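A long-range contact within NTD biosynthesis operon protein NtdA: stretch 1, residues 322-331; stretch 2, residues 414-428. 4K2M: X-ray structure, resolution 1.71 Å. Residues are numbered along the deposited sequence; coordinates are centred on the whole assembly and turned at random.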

# COMPACT_ATOMS: atom_id res chain seq x y z
N LEU A 322 28.64 9.25 -11.56
CA LEU A 322 28.98 7.85 -11.76
C LEU A 322 28.81 7.41 -13.21
O LEU A 322 29.66 6.71 -13.75
CB LEU A 322 28.12 6.96 -10.85
CG LEU A 322 28.52 7.05 -9.38
CD1 LEU A 322 27.44 6.36 -8.53
CD2 LEU A 322 29.90 6.41 -9.10
N ALA A 323 27.71 7.81 -13.84
CA ALA A 323 27.45 7.42 -15.22
C ALA A 323 28.51 8.01 -16.14
O ALA A 323 29.04 7.33 -17.01
CB ALA A 323 26.04 7.84 -15.66
N ASP A 324 28.82 9.28 -15.91
CA ASP A 324 29.84 9.97 -16.70
C ASP A 324 31.18 9.26 -16.57
O ASP A 324 31.92 9.13 -17.55
CB ASP A 324 29.95 11.43 -16.23
CG ASP A 324 31.01 12.22 -16.98
OD1 ASP A 324 30.96 12.30 -18.23
OD2 ASP A 324 31.88 12.79 -16.31
N ARG A 325 31.48 8.79 -15.37
CA ARG A 325 32.77 8.15 -15.09
C ARG A 325 32.86 6.79 -15.79
O ARG A 325 33.90 6.46 -16.37
CB ARG A 325 32.97 8.01 -13.58
CG ARG A 325 34.41 7.69 -13.14
CD ARG A 325 34.58 8.02 -11.66
NE ARG A 325 35.96 7.85 -11.18
CZ ARG A 325 36.46 6.73 -10.65
NH1 ARG A 325 35.70 5.66 -10.55
NH2 ARG A 325 37.72 6.69 -10.22
N TYR A 326 31.77 6.01 -15.76
CA TYR A 326 31.71 4.78 -16.54
C TYR A 326 31.90 5.05 -18.02
O TYR A 326 32.64 4.35 -18.71
CB TYR A 326 30.35 4.10 -16.38
CG TYR A 326 30.18 3.15 -15.22
CD1 TYR A 326 31.19 2.25 -14.86
CD2 TYR A 326 28.99 3.12 -14.51
CE1 TYR A 326 31.01 1.35 -13.82
CE2 TYR A 326 28.80 2.24 -13.46
CZ TYR A 326 29.82 1.36 -13.12
OH TYR A 326 29.62 0.49 -12.07
N ILE A 327 31.19 6.06 -18.53
CA ILE A 327 31.19 6.28 -19.98
C ILE A 327 32.57 6.71 -20.46
O ILE A 327 33.07 6.25 -21.48
CB ILE A 327 30.11 7.29 -20.40
CG1 ILE A 327 28.71 6.68 -20.21
CG2 ILE A 327 30.30 7.75 -21.85
CD1 ILE A 327 27.56 7.71 -20.30
N THR A 328 33.21 7.58 -19.68
CA THR A 328 34.54 8.03 -20.03
C THR A 328 35.59 6.92 -19.86
O THR A 328 36.39 6.68 -20.77
CB THR A 328 34.92 9.28 -19.20
OG1 THR A 328 33.99 10.33 -19.52
CG2 THR A 328 36.35 9.75 -19.50
N GLN A 329 35.59 6.24 -18.72
CA GLN A 329 36.69 5.32 -18.43
C GLN A 329 36.57 3.98 -19.17
O GLN A 329 37.58 3.30 -19.36
CB GLN A 329 36.90 5.14 -16.91
CG GLN A 329 37.38 6.46 -16.24
CD GLN A 329 37.96 6.29 -14.85
OE1 GLN A 329 38.40 5.21 -14.46
NE2 GLN A 329 37.97 7.38 -14.08
N LEU A 330 35.36 3.63 -19.61
CA LEU A 330 35.17 2.41 -20.39
C LEU A 330 35.23 2.68 -21.89
O LEU A 330 35.04 1.76 -22.68
CB LEU A 330 33.83 1.72 -20.06
CG LEU A 330 33.70 1.23 -18.62
CD1 LEU A 330 32.30 0.68 -18.42
CD2 LEU A 330 34.75 0.16 -18.29
N ALA A 331 35.49 3.92 -22.26
CA ALA A 331 35.44 4.37 -23.66
C ALA A 331 36.14 3.44 -24.65
O ALA A 331 35.61 3.16 -25.74
CB ALA A 331 36.01 5.77 -23.78
N HIS A 414 23.62 -4.60 -16.79
CA HIS A 414 23.61 -3.46 -15.89
C HIS A 414 24.78 -3.51 -14.91
O HIS A 414 25.03 -4.56 -14.29
CB HIS A 414 22.27 -3.38 -15.15
CG HIS A 414 21.13 -3.04 -16.06
ND1 HIS A 414 20.20 -3.97 -16.48
CD2 HIS A 414 20.81 -1.88 -16.68
CE1 HIS A 414 19.34 -3.39 -17.30
NE2 HIS A 414 19.69 -2.12 -17.43
N LEU A 415 25.46 -2.37 -14.78
CA LEU A 415 26.60 -2.23 -13.89
C LEU A 415 26.14 -1.53 -12.61
O LEU A 415 25.22 -0.72 -12.67
CB LEU A 415 27.67 -1.39 -14.56
CG LEU A 415 28.12 -1.88 -15.93
CD1 LEU A 415 29.31 -1.01 -16.35
CD2 LEU A 415 28.51 -3.35 -15.88
N PRO A 416 26.78 -1.82 -11.47
CA PRO A 416 26.36 -1.18 -10.22
C PRO A 416 26.35 0.35 -10.32
O PRO A 416 27.31 0.93 -10.83
CB PRO A 416 27.43 -1.62 -9.22
CG PRO A 416 27.87 -2.96 -9.74
CD PRO A 416 27.86 -2.81 -11.24
N LEU A 417 25.26 0.98 -9.87
CA LEU A 417 25.18 2.45 -9.87
C LEU A 417 24.08 2.89 -8.90
O LEU A 417 22.90 2.62 -9.11
CB LEU A 417 24.95 3.00 -11.28
CG LEU A 417 25.26 4.51 -11.46
CD1 LEU A 417 25.48 4.89 -12.93
CD2 LEU A 417 24.15 5.40 -10.87
N TYR A 418 24.48 3.55 -7.82
CA TYR A 418 23.50 4.11 -6.90
C TYR A 418 24.26 5.19 -6.14
O TYR A 418 25.49 5.20 -6.17
CB TYR A 418 22.91 3.02 -5.98
CG TYR A 418 23.97 2.23 -5.22
CD1 TYR A 418 24.33 2.59 -3.92
CD2 TYR A 418 24.59 1.13 -5.80
CE1 TYR A 418 25.30 1.88 -3.22
CE2 TYR A 418 25.56 0.41 -5.10
CZ TYR A 418 25.92 0.80 -3.82
OH TYR A 418 26.88 0.09 -3.14
N PRO A 419 23.54 6.13 -5.51
CA PRO A 419 24.28 7.32 -5.02
C PRO A 419 25.38 7.04 -3.99
O PRO A 419 26.39 7.75 -4.00
CB PRO A 419 23.19 8.20 -4.41
CG PRO A 419 21.95 7.79 -5.10
CD PRO A 419 22.08 6.30 -5.37
N SER A 420 25.20 6.05 -3.12
CA SER A 420 26.22 5.74 -2.11
C SER A 420 27.30 4.76 -2.57
O SER A 420 28.12 4.30 -1.76
CB SER A 420 25.58 5.25 -0.81
OG SER A 420 24.92 6.31 -0.15
N PHE A 421 27.29 4.44 -3.86
CA PHE A 421 28.32 3.59 -4.45
C PHE A 421 29.65 4.33 -4.34
O PHE A 421 29.69 5.56 -4.44
CB PHE A 421 27.95 3.38 -5.91
CG PHE A 421 28.75 2.33 -6.62
CD1 PHE A 421 28.94 1.06 -6.06
CD2 PHE A 421 29.24 2.58 -7.90
CE1 PHE A 421 29.65 0.07 -6.75
CE2 PHE A 421 29.94 1.59 -8.61
CZ PHE A 421 30.14 0.34 -8.03
N THR A 422 30.75 3.61 -4.12
CA THR A 422 32.04 4.29 -3.99
C THR A 422 32.79 4.25 -5.30
O THR A 422 32.59 3.34 -6.12
CB THR A 422 32.93 3.71 -2.86
OG1 THR A 422 33.26 2.35 -3.17
CG2 THR A 422 32.22 3.76 -1.53
N LEU A 423 33.66 5.22 -5.52
CA LEU A 423 34.43 5.25 -6.76
C LEU A 423 35.46 4.13 -6.78
O LEU A 423 35.79 3.60 -7.84
CB LEU A 423 35.12 6.59 -6.94
CG LEU A 423 34.18 7.79 -6.96
CD1 LEU A 423 34.99 9.06 -7.23
CD2 LEU A 423 33.11 7.62 -8.01
N GLU A 424 35.96 3.74 -5.61
CA GLU A 424 36.89 2.61 -5.57
C GLU A 424 36.22 1.27 -5.93
O GLU A 424 36.84 0.42 -6.58
CB GLU A 424 37.63 2.54 -4.22
CG GLU A 424 36.75 2.32 -2.99
CD GLU A 424 36.37 3.63 -2.29
OE1 GLU A 424 36.42 4.70 -2.94
OE2 GLU A 424 36.01 3.58 -1.10
N GLU A 425 34.96 1.09 -5.55
CA GLU A 425 34.21 -0.06 -6.07
C GLU A 425 34.03 0.06 -7.58
O GLU A 425 34.14 -0.92 -8.31
CB GLU A 425 32.85 -0.14 -5.42
CG GLU A 425 32.83 -0.63 -3.99
CD GLU A 425 31.48 -0.40 -3.35
OE1 GLU A 425 31.13 0.78 -3.08
OE2 GLU A 425 30.75 -1.38 -3.12
N GLN A 426 33.70 1.27 -8.04
CA GLN A 426 33.51 1.47 -9.47
C GLN A 426 34.80 1.16 -10.24
O GLN A 426 34.75 0.55 -11.31
CB GLN A 426 33.01 2.88 -9.79
CG GLN A 426 32.62 3.04 -11.25
CD GLN A 426 32.20 4.45 -11.58
OE1 GLN A 426 32.85 5.41 -11.18
NE2 GLN A 426 31.09 4.58 -12.30
N ASP A 427 35.95 1.55 -9.68
CA ASP A 427 37.25 1.18 -10.26
C ASP A 427 37.35 -0.32 -10.49
O ASP A 427 37.80 -0.77 -11.55
CB ASP A 427 38.42 1.62 -9.35
CG ASP A 427 38.59 3.12 -9.26
OD1 ASP A 427 38.05 3.85 -10.13
OD2 ASP A 427 39.29 3.58 -8.32
N ARG A 428 36.94 -1.10 -9.50
CA ARG A 428 37.05 -2.55 -9.62
C ARG A 428 36.10 -3.11 -10.67
O ARG A 428 36.47 -4.03 -11.42
CB ARG A 428 36.82 -3.24 -8.27
CG ARG A 428 37.09 -4.75 -8.35
CD ARG A 428 37.23 -5.40 -6.98
NE ARG A 428 37.57 -6.82 -7.09
CZ ARG A 428 38.82 -7.29 -7.15
NH1 ARG A 428 39.85 -6.45 -7.13
NH2 ARG A 428 39.03 -8.59 -7.24

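The contact packs one face of helix 322-329 against a strand end, a turn and the first part of helix 423-428, combining a leucine-rich apolar patch with a set of directed polar bonds centred on Gln426, Arg325 and Tyr326. The two helix axes run in roughly the same direction, 30° apart, but come no closer than 11.2 Å, so long side chains bridge the gap between them. In total, 678 Å² of surface is buried.

Gln426 links the two helices through both ends of its side-chain amide. With chi1 and chi2 both t, the side chain is extended: Gln426 NE2 donates to Leu322 O at 2.9 Å, while Gln426 OE1 accepts from Arg325 NH1, also at 2.9 Å and with a nearly straight N-H...O angle of 167°. Leu322 O already receives the helical bond from Tyr326 N, at 3.0 Å, so the glutamine adds a second donor to a carbonyl engaged within its own helix.

Arg325, likewise extended through chi3, lays its guanidinium beside the second helix. Its edge faces Gln426 OE1 and Asp427 OD1, whereas Leu423 CB lies over one face. The salt bridge to Asp427 is forked on a single carboxylate oxygen, with Arg325 NH2 2.9 Å and Arg325 NH1 3.0 Å from Asp427 OD1. A weak hydrogen bond from Arg325 NH1 to Leu423 O, at 3.4 Å, adds to this cluster.

Tyr326 is held on several sides. Its OH donates to Pro416 O at 2.7 Å, a short bond that ties the helix to the backbone following the strand. Leu415 CD1 sits over one face of the ring, 4.0 Å from its centroid and only 15° off the normal, as expected for a CH-pi contact; Gln426 NE2 covers the opposite face, 3.4 Å from Tyr326 CD2. The amide that bonds Leu322 O therefore also packs against the aromatic ring.

Leu322 supplies much of the apolar packing. Its CB lies 3.8 Å from Leu417 CG, its CD1 4.0 Å from Phe421 CB, and its CD2 3.6 Å from Leu423 CD2, so the side chain is lodged among three residues spread across the loop and the helix start. The type I turn from Tyr418 to Phe421 brings the chain round between Leu417 and Leu423, and both reach this one leucine. Further along the first helix, Ala323 CB touches Leu417 CD1 at 4.1 Å, and beyond the helix Leu330 CD1 meets Leu415 CD1 at 4.0 Å.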